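Local atomic coordinates of 2-oxoadipate dioxygenase/decarboxylase, chloroplastic/amyloplastic (PDB entry 6W1K), a protein that uses ferrous iron and O2 to decarboxylate and hydroxylate 2-oxoadipate to (R)-2-hydroxyglutarate, a step of plant lysine catabolism. Residues His59-Thr64 against Arg121-Glu126; Gln241-Ala246 against Arg263-Phe268; Arg63-Asp68 against Leu127-Leu132. All blocks are in the same frame, centred on the assembly; numbering follows the deposited sequence.

From the N terminus, strand 57-65 serves two contacts in succession. Contact 1 pairs it in parallel with strand 121-127, closing a long loop that holds helix 72-81 and strands 85-92 and 97-103. Contact 3 carries the same pairing to the strand ends and a little beyond, joining 63-68 to the loop leading into helix 134-147; its loop overlaps that of contact 1, each reaching beyond the other at one end. Contact 2 follows later and separately, closing a shorter loop around strand 248-252 by the antiparallel union of 239-243 with 258-271. Strand 195-199 lies between 57-65 and 258-271 in the same mixed sheet, and contacts 1 and 2 meet at the nickel ion and 2-oxoadipate.

Contact 1. Residues His59-Thr64 against Arg121-Glu126; sequences HFAFRT and RIFISE. With NI (nickel (II) ion), chain E; OOG (2-oxoadipic acid), chain F.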
loop_
_atom_site.group_PDB
_atom_site.type_symbol
_atom_site.label_atom_id
_atom_site.label_comp_id
_atom_site.label_asym_id
_atom_site.label_seq_id
_atom_site.Cartn_x
_atom_site.Cartn_y
_atom_site.Cartn_z
ATOM N N HIS A 59 -1.693 3.452 5.957
ATOM C CA HIS A 59 -0.457 3.302 5.197
ATOM C C HIS A 59 -0.720 3.374 3.692
ATOM O O HIS A 59 -1.850 3.233 3.218
ATOM C CB HIS A 59 0.255 1.986 5.555
ATOM C CG HIS A 59 -0.522 0.744 5.226
ATOM N ND1 HIS A 59 -1.456 0.205 6.077
ATOM C CD2 HIS A 59 -0.453 -0.110 4.161
ATOM C CE1 HIS A 59 -1.955 -0.904 5.550
ATOM N NE2 HIS A 59 -1.358 -1.121 4.395
ATOM N N PHE A 60 0.357 3.645 2.957
ATOM C CA PHE A 60 0.467 3.566 1.511
ATOM C C PHE A 60 1.308 2.334 1.209
ATOM O O PHE A 60 2.213 2.021 1.977
ATOM C CB PHE A 60 1.194 4.782 0.942
ATOM C CG PHE A 60 0.357 6.013 0.760
ATOM C CD1 PHE A 60 -0.918 6.113 1.301
ATOM C CD2 PHE A 60 0.870 7.093 0.040
ATOM C CE1 PHE A 60 -1.671 7.225 1.126
ATOM C CE2 PHE A 60 0.104 8.223 -0.167
ATOM C CZ PHE A 60 -1.177 8.291 0.403
ATOM N N ALA A 61 1.056 1.656 0.077
ATOM C CA ALA A 61 1.865 0.492 -0.296
ATOM C C ALA A 61 2.299 0.597 -1.761
ATOM O O ALA A 61 1.595 1.181 -2.583
ATOM C CB ALA A 61 1.111 -0.813 -0.046
ATOM N N PHE A 62 3.510 0.117 -2.047
ATOM C CA PHE A 62 4.122 0.178 -3.377
ATOM C C PHE A 62 4.769 -1.171 -3.676
ATOM O O PHE A 62 5.198 -1.879 -2.761
ATOM C CB PHE A 62 5.199 1.289 -3.503
ATOM C CG PHE A 62 4.699 2.675 -3.189
ATOM C CD1 PHE A 62 4.694 3.151 -1.883
ATOM C CD2 PHE A 62 4.236 3.496 -4.191
ATOM C CE1 PHE A 62 4.228 4.417 -1.617
ATOM C CE2 PHE A 62 3.770 4.773 -3.944
ATOM C CZ PHE A 62 3.782 5.239 -2.651
ATOM N N ARG A 63 4.867 -1.499 -4.980
ATOM C CA ARG A 63 5.480 -2.720 -5.466
ATOM C C ARG A 63 6.626 -2.414 -6.423
ATOM O O ARG A 63 6.583 -1.431 -7.175
ATOM C CB ARG A 63 4.448 -3.589 -6.182
ATOM C CG ARG A 63 3.299 -4.033 -5.288
ATOM C CD ARG A 63 2.408 -5.026 -5.994
ATOM N NE ARG A 63 1.330 -5.481 -5.126
ATOM C CZ ARG A 63 0.332 -6.249 -5.540
ATOM N NH1 ARG A 63 0.288 -6.643 -6.809
ATOM N NH2 ARG A 63 -0.617 -6.609 -4.704
ATOM N N THR A 64 7.656 -3.258 -6.395
ATOM C CA THR A 64 8.842 -2.962 -7.189
ATOM C C THR A 64 9.533 -4.241 -7.654
ATOM O O THR A 64 9.285 -5.336 -7.135
ATOM C CB THR A 64 9.853 -2.119 -6.405
ATOM O OG1 THR A 64 10.476 -2.949 -5.404
ATOM C CG2 THR A 64 9.215 -0.908 -5.708
ATOM N N ARG A 121 2.078 5.512 7.329
ATOM C CA ARG A 121 3.166 4.558 7.205
ATOM C C ARG A 121 3.335 4.218 5.731
ATOM O O ARG A 121 2.444 4.444 4.908
ATOM C CB ARG A 121 2.897 3.295 8.036
ATOM C CG ARG A 121 2.620 3.537 9.538
ATOM C CD ARG A 121 1.974 2.282 10.090
ATOM N NE ARG A 121 1.515 2.367 11.465
ATOM C CZ ARG A 121 0.366 2.906 11.851
ATOM N NH1 ARG A 121 -0.469 3.431 10.948
ATOM N NH2 ARG A 121 0.053 2.915 13.128
ATOM N N ILE A 122 4.506 3.690 5.382
ATOM C CA ILE A 122 4.774 3.262 4.015
ATOM C C ILE A 122 5.206 1.801 4.028
ATOM O O ILE A 122 6.067 1.412 4.813
ATOM C CB ILE A 122 5.850 4.133 3.320
ATOM C CG1 ILE A 122 5.552 5.625 3.454
ATOM C CG2 ILE A 122 5.939 3.726 1.853
ATOM C CD1 ILE A 122 4.450 6.119 2.613
ATOM N N PHE A 123 4.599 0.993 3.158
ATOM C CA PHE A 123 4.897 -0.431 3.007
ATOM C C PHE A 123 5.414 -0.601 1.578
ATOM O O PHE A 123 4.705 -0.252 0.633
ATOM C CB PHE A 123 3.632 -1.273 3.260
ATOM C CG PHE A 123 3.856 -2.758 3.270
ATOM C CD1 PHE A 123 4.018 -3.470 2.074
ATOM C CD2 PHE A 123 3.881 -3.453 4.473
ATOM C CE1 PHE A 123 4.214 -4.863 2.093
ATOM C CE2 PHE A 123 4.082 -4.835 4.504
ATOM C CZ PHE A 123 4.256 -5.539 3.318
ATOM N N ILE A 124 6.663 -1.067 1.416
ATOM C CA ILE A 124 7.277 -1.182 0.093
ATOM C C ILE A 124 7.779 -2.612 -0.058
ATOM O O ILE A 124 8.564 -3.088 0.770
ATOM C CB ILE A 124 8.439 -0.209 -0.124
ATOM C CG1 ILE A 124 8.004 1.227 0.199
ATOM C CG2 ILE A 124 8.886 -0.296 -1.561
ATOM C CD1 ILE A 124 9.127 2.256 0.176
ATOM N N SER A 125 7.314 -3.288 -1.076
ATOM C CA SER A 125 7.740 -4.657 -1.331
ATOM C C SER A 125 8.553 -4.683 -2.624
ATOM O O SER A 125 8.530 -3.737 -3.428
ATOM C CB SER A 125 6.533 -5.584 -1.379
ATOM O OG SER A 125 5.646 -5.212 -2.398
ATOM N N GLU A 126 9.338 -5.747 -2.783
ATOM C CA GLU A 126 10.036 -5.986 -4.037
ATOM C C GLU A 126 9.985 -7.465 -4.399
ATOM O O GLU A 126 10.037 -8.331 -3.530
ATOM C CB GLU A 126 11.506 -5.537 -3.973
ATOM C CG GLU A 126 12.391 -6.328 -3.028
ATOM C CD GLU A 126 13.796 -5.726 -2.845
ATOM O OE1 GLU A 126 14.064 -4.580 -3.285
ATOM O OE2 GLU A 126 14.637 -6.409 -2.243
HETATM NI NI NI E . -1.825 -2.717 3.132
HETATM C C2 OOG F . 0.971 -4.973 -0.191
HETATM C C3 OOG F . 0.151 -6.004 0.587
HETATM C C4 OOG F . 0.585 -6.024 2.057
HETATM C C6 OOG F . -0.500 -5.083 4.281
HETATM O O4 OOG F . -0.017 -6.016 4.971
HETATM O O3 OOG F . -1.362 -4.326 4.779
HETATM C C5 OOG F . -0.042 -4.873 2.843
HETATM C C1 OOG F . 0.735 -5.077 -1.705
HETATM O O1 OOG F . 1.502 -4.589 -2.460
HETATM O O2 OOG F . -0.380 -5.736 -2.226
HETATM O O5 OOG F . -0.176 -3.810 2.348
HETATM O O HOH W 1 3.734 -3.861 -1.351
#
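A water molecule joins F62 and S125 to the bound substrate: it donates to F62 O (2.8 Å) and to O1 of 2-oxoadipate, and accepts from S125 OG at 2.6 Å. A small hydroxyl suits this place, since OG reaches the water and also bonds to Y182. On the same face, R63 holds its chain extended from CG to NE and meets the substrate carboxylate edge-on in the guanidinium plane. Its NE donates to O1 (2.8 Å) and its NH2 to O2 (2.6 Å), both almost straight, a two-pronged grip that suits arginine's planar group. The backbones are neighbouring parallel strands in the mixed sheet of a glyoxalase-clan domain, bonded from F60 N to R121 O, F123 N to F60 O, F62 N to F123 O and S125 N to F62 O. H59 places CG between its backbone N and carbonyl carbon (chi1 63°), which brings NE2 to 2.1 Å from nickel. With H195 and E267 it forms a site of two histidines and one carboxylate, holding nickel here in place of iron. F123, with CG anti to the backbone N (chi1 -174°), lays one ring face against the substrate chain, CE1 lying 3.8 Å from C4. A61, between H59 and R63 on this face, has its CB near substrate O5, where a short side chain fits. F60, F62, I122 and I124 make an apolar patch on the opposite face; I122 CG2 touches the edge of the F62 ring at CE1 (3.9 Å), and F62, I122 and I124 also rest on helix 72-81. Beyond them T64 OG1 donates to S125 O at 2.9 Å.

Contact 2. Residues Gln241-Ala246 against Arg263-Phe268; sequences QSSTVA and RSYIEF. With NI (nickel (II) ion), chain E; OOG (2-oxoadipic acid), chain F.
Strands 241-243 and 265-268 run antiparallel at 158°, with S242 and F268 a hydrogen-bonded pair (S242 N to F268 O 2.9 Å, F268 N to S242 O 2.8 Å) and S243 and E267 the non-hydrogen-bonded pair beside it. This pairing belongs to the mixed sheet of the glyoxalase-clan domain, and it supplies the carboxylate of a metal site otherwise made of two histidines. Glutamate has the reach needed: with CG anti to the backbone N (chi1 179°) and the chain extended, E267 brings OE1 to 1.9 Å from the nickel that H59 and H195 also bind. Its other oxygen, OE2, accepts from Q241 NE2 at 2.7 Å. The bond lies in the amide plane of Q241 but meets the carboxylate from above its plane, 47° out, and would probably limit rotation of the carboxylate. The same NE2 makes a weak bond to O3 of 2-oxoadipate, while OE1 of Q241 is held by N298, which, with the bond to E267, probably fixes which way the amide is turned. At the far end of the substrate, Y265 OH donates to O2 (2.8 Å), which lies in the plane of the ring; that ring stacks on H195. Where strand 241-243 gives way to loop, T244 still donates from N to I266 O (2.9 Å). Its hydroxyl then stands in for a backbone carbonyl, I266 N donating to T244 OG1 at 3.1 Å. T244 CG2 packs obliquely against F268 near CZ, and S242 comes to the edge of that ring, its OG, bonded to N214, lying 3.2 Å from CD2.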
loop_
_atom_site.group_PDB
_atom_site.type_symbol
_atom_site.label_atom_id
_atom_site.label_comp_id
_atom_site.label_asym_id
_atom_site.label_seq_id
_atom_site.Cartn_x
_atom_site.Cartn_y
_atom_site.Cartn_z
ATOM N N GLN A 241 -7.462 -6.643 9.162
ATOM C CA GLN A 241 -7.359 -5.963 7.875
ATOM C C GLN A 241 -8.303 -6.592 6.873
ATOM O O GLN A 241 -8.525 -7.806 6.895
ATOM C CB GLN A 241 -5.937 -6.017 7.354
ATOM C CG GLN A 241 -4.916 -5.292 8.217
ATOM C CD GLN A 241 -3.502 -5.583 7.764
ATOM O OE1 GLN A 241 -2.842 -6.501 8.257
ATOM N NE2 GLN A 241 -3.024 -4.787 6.825
ATOM N N SER A 242 -8.893 -5.745 6.032
ATOM C CA SER A 242 -9.700 -6.181 4.894
ATOM C C SER A 242 -9.351 -5.290 3.707
ATOM O O SER A 242 -8.736 -4.230 3.865
ATOM C CB SER A 242 -11.196 -6.130 5.216
ATOM O OG SER A 242 -11.574 -4.827 5.597
ATOM N N SER A 243 -9.734 -5.727 2.506
ATOM C CA SER A 243 -9.348 -5.027 1.285
ATOM C C SER A 243 -10.361 -5.340 0.192
ATOM O O SER A 243 -10.962 -6.412 0.187
ATOM C CB SER A 243 -7.956 -5.423 0.775
ATOM O OG SER A 243 -7.916 -6.766 0.355
ATOM N N THR A 244 -10.545 -4.394 -0.733
ATOM C CA THR A 244 -11.388 -4.646 -1.885
ATOM C C THR A 244 -10.615 -5.467 -2.908
ATOM O O THR A 244 -9.380 -5.515 -2.906
ATOM C CB THR A 244 -11.861 -3.347 -2.542
ATOM O OG1 THR A 244 -10.729 -2.534 -2.865
ATOM C CG2 THR A 244 -12.821 -2.580 -1.652
ATOM N N VAL A 245 -11.369 -6.135 -3.776
ATOM C CA VAL A 245 -10.811 -6.660 -5.012
ATOM C C VAL A 245 -10.416 -5.497 -5.908
ATOM O O VAL A 245 -11.188 -4.546 -6.098
ATOM C CB VAL A 245 -11.831 -7.582 -5.695
ATOM C CG1 VAL A 245 -11.281 -8.118 -7.015
ATOM C CG2 VAL A 245 -12.206 -8.725 -4.750
ATOM N N ALA A 246 -9.207 -5.573 -6.465
ATOM C CA ALA A 246 -8.671 -4.506 -7.280
ATOM C C ALA A 246 -9.583 -4.221 -8.468
ATOM O O ALA A 246 -10.255 -5.112 -8.998
ATOM C CB ALA A 246 -7.266 -4.863 -7.777
ATOM N N ARG A 263 -5.508 -2.851 -11.843
ATOM C CA ARG A 263 -5.018 -1.611 -11.251
ATOM C C ARG A 263 -4.911 -1.840 -9.739
ATOM O O ARG A 263 -4.403 -2.886 -9.298
ATOM C CB ARG A 263 -5.916 -0.433 -11.636
ATOM C CG ARG A 263 -5.869 -0.086 -13.149
ATOM C CD ARG A 263 -4.488 0.358 -13.579
ATOM N NE ARG A 263 -4.469 1.148 -14.800
ATOM C CZ ARG A 263 -3.357 1.467 -15.455
ATOM N NH1 ARG A 263 -2.174 1.040 -15.014
ATOM N NH2 ARG A 263 -3.423 2.202 -16.554
ATOM N N SER A 264 -5.352 -0.886 -8.941
ATOM C CA SER A 264 -5.091 -0.895 -7.507
ATOM C C SER A 264 -6.376 -1.172 -6.747
ATOM O O SER A 264 -7.445 -1.389 -7.320
ATOM C CB SER A 264 -4.464 0.428 -7.088
ATOM O OG SER A 264 -3.222 0.590 -7.749
ATOM N N TYR A 265 -6.256 -1.188 -5.425
ATOM C CA TYR A 265 -7.366 -1.517 -4.553
ATOM C C TYR A 265 -7.265 -0.617 -3.341
ATOM O O TYR A 265 -6.401 0.263 -3.273
ATOM C CB TYR A 265 -7.361 -2.994 -4.162
ATOM C CG TYR A 265 -6.159 -3.478 -3.348
ATOM C CD1 TYR A 265 -5.014 -3.926 -3.981
ATOM C CD2 TYR A 265 -6.188 -3.522 -1.961
ATOM C CE1 TYR A 265 -3.934 -4.390 -3.284
ATOM C CE2 TYR A 265 -5.091 -3.986 -1.245
ATOM C CZ TYR A 265 -3.966 -4.417 -1.924
ATOM O OH TYR A 265 -2.860 -4.893 -1.263
ATOM N N ILE A 266 -8.180 -0.793 -2.396
ATOM C CA ILE A 266 -8.146 -0.025 -1.158
ATOM C C ILE A 266 -8.288 -0.986 0.016
ATOM O O ILE A 266 -9.016 -1.982 -0.060
ATOM C CB ILE A 266 -9.235 1.081 -1.140
ATOM C CG1 ILE A 266 -9.088 1.943 0.123
ATOM C CG2 ILE A 266 -10.661 0.511 -1.227
ATOM C CD1 ILE A 266 -9.873 3.297 0.100
ATOM N N GLU A 267 -7.570 -0.697 1.098
ATOM C CA GLU A 267 -7.570 -1.534 2.287
ATOM C C GLU A 267 -8.183 -0.758 3.453
ATOM O O GLU A 267 -8.288 0.480 3.432
ATOM C CB GLU A 267 -6.138 -2.013 2.585
ATOM C CG GLU A 267 -5.996 -2.880 3.801
ATOM C CD GLU A 267 -4.551 -2.963 4.286
ATOM O OE1 GLU A 267 -3.659 -3.128 3.439
ATOM O OE2 GLU A 267 -4.299 -2.859 5.513
ATOM N N PHE A 268 -8.682 -1.523 4.429
ATOM C CA PHE A 268 -9.236 -1.013 5.682
ATOM C C PHE A 268 -8.590 -1.769 6.836
ATOM O O PHE A 268 -8.463 -2.998 6.792
ATOM C CB PHE A 268 -10.758 -1.163 5.693
ATOM C CG PHE A 268 -11.369 -1.087 4.321
ATOM C CD1 PHE A 268 -11.438 0.120 3.636
ATOM C CD2 PHE A 268 -11.886 -2.231 3.723
ATOM C CE1 PHE A 268 -12.013 0.185 2.365
ATOM C CE2 PHE A 268 -12.457 -2.181 2.465
ATOM C CZ PHE A 268 -12.514 -0.978 1.776
HETATM NI NI NI E . -1.825 -2.717 3.132
HETATM C C2 OOG F . 0.971 -4.973 -0.191
HETATM C C3 OOG F . 0.151 -6.004 0.587
HETATM C C4 OOG F . 0.585 -6.024 2.057
HETATM C C6 OOG F . -0.500 -5.083 4.281
HETATM O O4 OOG F . -0.017 -6.016 4.971
HETATM O O3 OOG F . -1.362 -4.326 4.779
HETATM C C5 OOG F . -0.042 -4.873 2.843
HETATM C C1 OOG F . 0.735 -5.077 -1.705
HETATM O O1 OOG F . 1.502 -4.589 -2.460
HETATM O O2 OOG F . -0.380 -5.736 -2.226
HETATM O O5 OOG F . -0.176 -3.810 2.348
#

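Contact 3. Residues Arg63-Asp68 against Leu127-Leu132; sequences RTFGVD and LLVDEL. With OOG (2-oxoadipic acid), chain F.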
loop_
_atom_site.group_PDB
_atom_site.type_symbol
_atom_site.label_atom_id
_atom_site.label_comp_id
_atom_site.label_asym_id
_atom_site.label_seq_id
_atom_site.Cartn_x
_atom_site.Cartn_y
_atom_site.Cartn_z
ATOM N N ARG A 63 4.867 -1.499 -4.980
ATOM C CA ARG A 63 5.480 -2.720 -5.466
ATOM C C ARG A 63 6.626 -2.414 -6.423
ATOM O O ARG A 63 6.583 -1.431 -7.175
ATOM C CB ARG A 63 4.448 -3.589 -6.182
ATOM C CG ARG A 63 3.299 -4.033 -5.288
ATOM C CD ARG A 63 2.408 -5.026 -5.994
ATOM N NE ARG A 63 1.330 -5.481 -5.126
ATOM C CZ ARG A 63 0.332 -6.249 -5.540
ATOM N NH1 ARG A 63 0.288 -6.643 -6.809
ATOM N NH2 ARG A 63 -0.617 -6.609 -4.704
ATOM N N THR A 64 7.656 -3.258 -6.395
ATOM C CA THR A 64 8.842 -2.962 -7.189
ATOM C C THR A 64 9.533 -4.241 -7.654
ATOM O O THR A 64 9.285 -5.336 -7.135
ATOM C CB THR A 64 9.853 -2.119 -6.405
ATOM O OG1 THR A 64 10.476 -2.949 -5.404
ATOM C CG2 THR A 64 9.215 -0.908 -5.708
ATOM N N PHE A 65 10.426 -4.087 -8.632
ATOM C CA PHE A 65 11.283 -5.183 -9.079
ATOM C C PHE A 65 12.616 -5.134 -8.340
ATOM O O PHE A 65 13.367 -4.158 -8.469
ATOM C CB PHE A 65 11.537 -5.085 -10.578
ATOM C CG PHE A 65 10.349 -5.432 -11.433
ATOM C CD1 PHE A 65 9.792 -6.692 -11.396
ATOM C CD2 PHE A 65 9.838 -4.501 -12.326
ATOM C CE1 PHE A 65 8.719 -7.023 -12.234
ATOM C CE2 PHE A 65 8.769 -4.815 -13.164
ATOM C CZ PHE A 65 8.199 -6.067 -13.107
ATOM N N GLY A 66 12.916 -6.182 -7.579
ATOM C CA GLY A 66 14.160 -6.269 -6.835
ATOM C C GLY A 66 15.366 -6.674 -7.661
ATOM O O GLY A 66 15.928 -7.769 -7.499
ATOM N N VAL A 67 15.774 -5.790 -8.562
ATOM C CA VAL A 67 16.896 -6.051 -9.447
ATOM C C VAL A 67 17.447 -4.715 -9.932
ATOM O O VAL A 67 16.696 -3.768 -10.181
ATOM C CB VAL A 67 16.478 -6.977 -10.620
ATOM C CG1 VAL A 67 15.486 -6.301 -11.564
ATOM C CG2 VAL A 67 17.688 -7.439 -11.387
ATOM N N ASP A 68 18.777 -4.643 -10.027
ATOM C CA ASP A 68 19.485 -3.500 -10.633
ATOM C C ASP A 68 19.052 -2.171 -10.028
ATOM O O ASP A 68 18.946 -1.153 -10.712
ATOM C CB ASP A 68 19.291 -3.470 -12.151
ATOM C CG ASP A 68 19.888 -4.693 -12.856
ATOM O OD1 ASP A 68 19.455 -4.975 -14.000
ATOM O OD2 ASP A 68 20.776 -5.369 -12.275
ATOM N N LEU A 127 9.913 -7.735 -5.692
ATOM C CA LEU A 127 10.037 -9.103 -6.193
ATOM C C LEU A 127 11.504 -9.526 -6.248
ATOM O O LEU A 127 12.359 -8.793 -6.765
ATOM C CB LEU A 127 9.402 -9.170 -7.573
ATOM C CG LEU A 127 9.412 -10.529 -8.288
ATOM C CD1 LEU A 127 8.492 -11.543 -7.696
ATOM C CD2 LEU A 127 9.015 -10.201 -9.738
ATOM N N LEU A 128 11.790 -10.716 -5.735
ATOM C CA LEU A 128 13.143 -11.273 -5.756
ATOM C C LEU A 128 13.350 -11.922 -7.120
ATOM O O LEU A 128 13.177 -13.134 -7.305
ATOM C CB LEU A 128 13.346 -12.236 -4.602
ATOM C CG LEU A 128 13.073 -11.660 -3.212
ATOM C CD1 LEU A 128 13.066 -12.795 -2.185
ATOM C CD2 LEU A 128 14.093 -10.590 -2.858
ATOM N N VAL A 129 13.742 -11.077 -8.077
ATOM C CA VAL A 129 13.730 -11.444 -9.491
ATOM C C VAL A 129 14.656 -12.617 -9.752
ATOM O O VAL A 129 14.355 -13.494 -10.570
ATOM C CB VAL A 129 14.118 -10.228 -10.350
ATOM C CG1 VAL A 129 14.279 -10.613 -11.834
ATOM C CG2 VAL A 129 13.072 -9.180 -10.237
ATOM N N ASP A 130 15.788 -12.652 -9.061
ATOM C CA ASP A 130 16.760 -13.704 -9.319
ATOM C C ASP A 130 16.250 -15.061 -8.884
ATOM O O ASP A 130 16.937 -16.050 -9.116
ATOM C CB ASP A 130 18.089 -13.395 -8.624
ATOM C CG ASP A 130 17.956 -13.297 -7.121
ATOM O OD1 ASP A 130 16.831 -13.459 -6.600
ATOM O OD2 ASP A 130 18.984 -13.045 -6.461
ATOM N N GLU A 131 15.071 -15.136 -8.261
ATOM C CA GLU A 131 14.484 -16.413 -7.876
ATOM C C GLU A 131 13.483 -16.938 -8.901
ATOM O O GLU A 131 13.024 -18.073 -8.768
ATOM C CB GLU A 131 13.814 -16.283 -6.503
ATOM C CG GLU A 131 14.791 -15.883 -5.421
ATOM C CD GLU A 131 14.220 -16.017 -4.010
ATOM O OE1 GLU A 131 13.103 -16.548 -3.864
ATOM O OE2 GLU A 131 14.891 -15.593 -3.043
ATOM N N LEU A 132 13.169 -16.168 -9.934
ATOM C CA LEU A 132 12.213 -16.612 -10.934
ATOM C C LEU A 132 12.912 -17.446 -11.999
ATOM O O LEU A 132 14.137 -17.569 -12.017
ATOM C CB LEU A 132 11.528 -15.426 -11.594
ATOM C CG LEU A 132 10.876 -14.403 -10.676
ATOM C CD1 LEU A 132 10.632 -13.112 -11.458
ATOM C CD2 LEU A 132 9.589 -14.981 -10.120
HETATM C C2 OOG F . 0.971 -4.973 -0.191
HETATM C C3 OOG F . 0.151 -6.004 0.587
HETATM C C4 OOG F . 0.585 -6.024 2.057
HETATM C C6 OOG F . -0.500 -5.083 4.281
HETATM O O4 OOG F . -0.017 -6.016 4.971
HETATM O O3 OOG F . -1.362 -4.326 4.779
HETATM C C5 OOG F . -0.042 -4.873 2.843
HETATM C C1 OOG F . 0.735 -5.077 -1.705
HETATM O O1 OOG F . 1.502 -4.589 -2.460
HETATM O O2 OOG F . -0.380 -5.736 -2.226
HETATM O O5 OOG F . -0.176 -3.810 2.348
HETATM O O HOH W 2 17.346 -9.994 -8.140
#
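F65 and L127 form the tight side of this contact, lying side by side and pointing the same way, with L127 CD2 at the edge of the phenyl ring, 4.0 Å from CD1. L127 has CG anti to its backbone N (chi1 -180°), which sets the branched end beside the ring. V129 adds CG2 obliquely, and the same methyl meets V67 CG1 at 4.0 Å. I140 of helix 134-147 and A183 of helix 181-189 also pack here, and W165 meets the F65 ring, so large apolar side chains suit the place. Here the parallel strand pair 57-65/121-127 ends, with F65 and L127 as its last bridge: L127 N donates to T64 O (2.9 Å) and G66 N to L127 O (2.8 Å), the latter on a lone pair but bent to 133°. G66 then centres an inverse gamma turn, and glycine suits it because a CB would crowd L127 O. Two residues before F65, R63 reaches into the substrate pocket, its guanidinium also against W185 in a cation-pi contact; an alanine here would probably leave the substrate carboxylate without its charged mate and W185 without its cation. The solvent side is looser, bridged by a water that donates to G66 O (2.7 Å) while accepting from D130 N.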